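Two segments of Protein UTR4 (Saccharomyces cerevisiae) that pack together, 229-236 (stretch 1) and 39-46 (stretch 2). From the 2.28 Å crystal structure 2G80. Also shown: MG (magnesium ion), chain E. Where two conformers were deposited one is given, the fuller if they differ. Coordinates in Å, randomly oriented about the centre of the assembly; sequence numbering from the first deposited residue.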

# COMPACT_ATOMS: atom_id res chain seq x y z
N LEU A 229 12.34 1.10 12.77
CA LEU A 229 11.70 2.36 12.32
C LEU A 229 12.29 2.78 10.99
O LEU A 229 13.48 3.13 10.92
CB LEU A 229 11.86 3.48 13.35
CG LEU A 229 11.10 4.81 13.09
CD1 LEU A 229 9.58 4.63 13.01
CD2 LEU A 229 11.42 5.83 14.17
N ALA A 230 11.48 2.72 9.93
CA ALA A 230 11.92 3.13 8.60
C ALA A 230 11.92 4.67 8.52
O ALA A 230 10.95 5.32 8.93
CB ALA A 230 11.05 2.51 7.49
N SER A 231 13.03 5.23 8.02
CA SER A 231 13.17 6.66 7.81
C SER A 231 13.52 6.89 6.35
O SER A 231 14.50 6.37 5.87
CB SER A 231 14.28 7.21 8.70
OG SER A 231 14.17 8.60 8.74
N ARG A 232 12.67 7.65 5.65
CA ARG A 232 12.84 7.93 4.24
C ARG A 232 12.61 9.42 4.02
O ARG A 232 11.83 10.02 4.80
CB ARG A 232 11.79 7.18 3.41
CG ARG A 232 11.79 5.68 3.48
CD ARG A 232 13.07 5.11 2.92
NE ARG A 232 13.01 3.67 2.78
CZ ARG A 232 13.90 2.93 2.11
NH1 ARG A 232 14.95 3.50 1.52
NH2 ARG A 232 13.73 1.62 2.01
N PRO A 233 13.21 10.00 2.94
CA PRO A 233 12.96 11.43 2.60
C PRO A 233 11.46 11.69 2.43
O PRO A 233 10.77 10.90 1.78
CB PRO A 233 13.70 11.63 1.27
CG PRO A 233 14.72 10.55 1.23
CD PRO A 233 14.14 9.38 1.97
N GLY A 234 10.96 12.74 3.05
CA GLY A 234 9.53 13.07 3.01
C GLY A 234 8.70 12.52 4.16
O GLY A 234 7.52 12.87 4.25
N ASN A 235 9.25 11.62 5.00
CA ASN A 235 8.51 11.12 6.20
C ASN A 235 8.52 12.20 7.29
O ASN A 235 9.35 13.11 7.28
CB ASN A 235 9.15 9.86 6.82
CG ASN A 235 8.99 8.60 5.99
OD1 ASN A 235 8.50 8.61 4.86
ND2 ASN A 235 9.44 7.49 6.55
N ALA A 236 7.62 12.06 8.26
CA ALA A 236 7.60 12.93 9.44
C ALA A 236 8.94 12.74 10.19
O ALA A 236 9.52 11.64 10.16
CB ALA A 236 6.42 12.56 10.35
MG MG E . 3.72 3.94 6.55
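Stretch 2 39-46: EGTVCPIS

What sets this contact apart is that every direct hydrogen bond across it ends on a backbone carbonyl of stretch 2, at two successive residues, and every donor is a side-chain nitrogen of stretch 1. N235 ND2 lies 2.9 Å from G40 O with an N-H...O angle of 171°, close to linear. T41 O is reached from R232 NE at 3.1 Å and from R232 NH2 at 3.2 Å; the angles of 144° and 137° are those of one acceptor shared by two donors, and the oxygen sits at the edge of the guanidinium, near its plane.

Stretch 2 has no regular strand to pair with stretch 1, so its course is best followed through nearest CA atoms. A230 CA is 5.5 Å from T41 CA, N235 CA is 6.0 Å from G40 CA, and G234 CA is 6.7 Å from I45 CA. A230–T41 and G234–I45 keep one offset and advance in the same sense, while N235–G40 breaks it. Stretch 1 leaves its strand after A230 and makes a type II turn from R232 to N235, closed by N235 N to R232 O at 3.0 Å. Stretch 2 loops back between G40 and C43, where G40 N donates to C43 O at 2.8 Å.

Two glycines lie in these segments. G40, at phi/psi 79/1, has a positive phi that favours glycine, and an ideal CB there would come within a tight 3.1 Å of N235 OD1. G234, at 94/-11 in the turn, lacks a CB that would jam against the carbonyl O of P233. Its own carbonyl faces the other stretch, with G234 O 3.4 Å from I45 CG2.

Carbon contacts surround the same G40 carbonyl: A230 CB is 4.0 Å from G40 O and R232 CG is 3.3 Å from it. A230 points its CB toward stretch 2, where it also lies 3.9 Å from T41 CG2, the one carbon-to-carbon contact among these. The CA-to-CB bond of T41 nevertheless points away overall. The chi1 and chi2 of R232 are both m.

One water adds a link at the turn. Water 2 accepts from I45 N at 3.0 Å and donates to N235 OD1 at 2.7 Å and to P233 O at 3.1 Å. The amide of N235 (chi1 m) thus joins stretch 2 directly through ND2 and by way of water through OD1.

The buried surface is a modest 320 Å², summed over both sides. At the start of stretch 2, E39 O binds the magnesium ion MG at 2.1 Å, while the CA-to-CB bond of E39 points away from stretch 1.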

# COMPACT_ATOMS: atom_id res chain seq x y z
N GLU A 39 3.79 2.51 2.67
CA GLU A 39 3.94 3.97 2.52
C GLU A 39 4.91 4.54 3.52
O GLU A 39 4.73 4.34 4.69
CB GLU A 39 2.56 4.67 2.60
CG GLU A 39 1.47 4.09 1.63
CD GLU A 39 0.56 2.93 2.19
OE1 GLU A 39 0.97 2.14 3.10
OE2 GLU A 39 -0.59 2.83 1.69
N GLY A 40 5.94 5.23 3.06
CA GLY A 40 7.01 5.75 3.96
C GLY A 40 8.03 4.69 4.38
O GLY A 40 8.98 4.98 5.11
N THR A 41 7.86 3.45 3.88
CA THR A 41 8.73 2.33 4.22
C THR A 41 9.41 1.77 2.95
O THR A 41 10.61 1.77 2.88
CB THR A 41 7.92 1.28 5.00
OG1 THR A 41 7.40 1.91 6.17
CG2 THR A 41 8.80 0.11 5.42
N VAL A 42 8.64 1.25 2.01
CA VAL A 42 9.18 0.77 0.72
C VAL A 42 8.86 1.73 -0.46
O VAL A 42 9.53 1.66 -1.50
CB VAL A 42 8.76 -0.74 0.39
CG1 VAL A 42 9.09 -1.67 1.56
CG2 VAL A 42 7.35 -0.88 -0.01
N CYS A 43 7.86 2.61 -0.28
CA CYS A 43 7.42 3.57 -1.30
C CYS A 43 7.37 4.98 -0.68
O CYS A 43 7.02 5.11 0.52
CB CYS A 43 6.03 3.16 -1.81
SG CYS A 43 5.36 4.09 -3.23
N PRO A 44 7.76 6.03 -1.46
CA PRO A 44 7.62 7.39 -0.97
C PRO A 44 6.18 7.69 -0.57
O PRO A 44 5.23 7.34 -1.28
CB PRO A 44 7.96 8.26 -2.18
CG PRO A 44 8.81 7.42 -3.01
CD PRO A 44 8.46 6.03 -2.75
N ILE A 45 6.05 8.35 0.55
CA ILE A 45 4.77 8.74 1.10
C ILE A 45 4.06 9.73 0.12
O ILE A 45 2.85 9.77 0.06
CB ILE A 45 5.01 9.26 2.57
CG1 ILE A 45 3.80 9.08 3.46
CG2 ILE A 45 5.55 10.67 2.57
CD1 ILE A 45 4.21 9.13 4.94
N SER A 46 4.84 10.47 -0.68
CA SER A 46 4.30 11.39 -1.69
C SER A 46 3.52 10.75 -2.86
O SER A 46 2.77 11.47 -3.54
CB SER A 46 5.46 12.15 -2.34
OG SER A 46 6.25 11.26 -3.09
O HOH W 1 2.05 3.27 5.70
O HOH W 2 8.49 8.89 2.21
O HOH W 3 2.88 3.28 8.33
O HOH W 4 3.14 5.81 6.68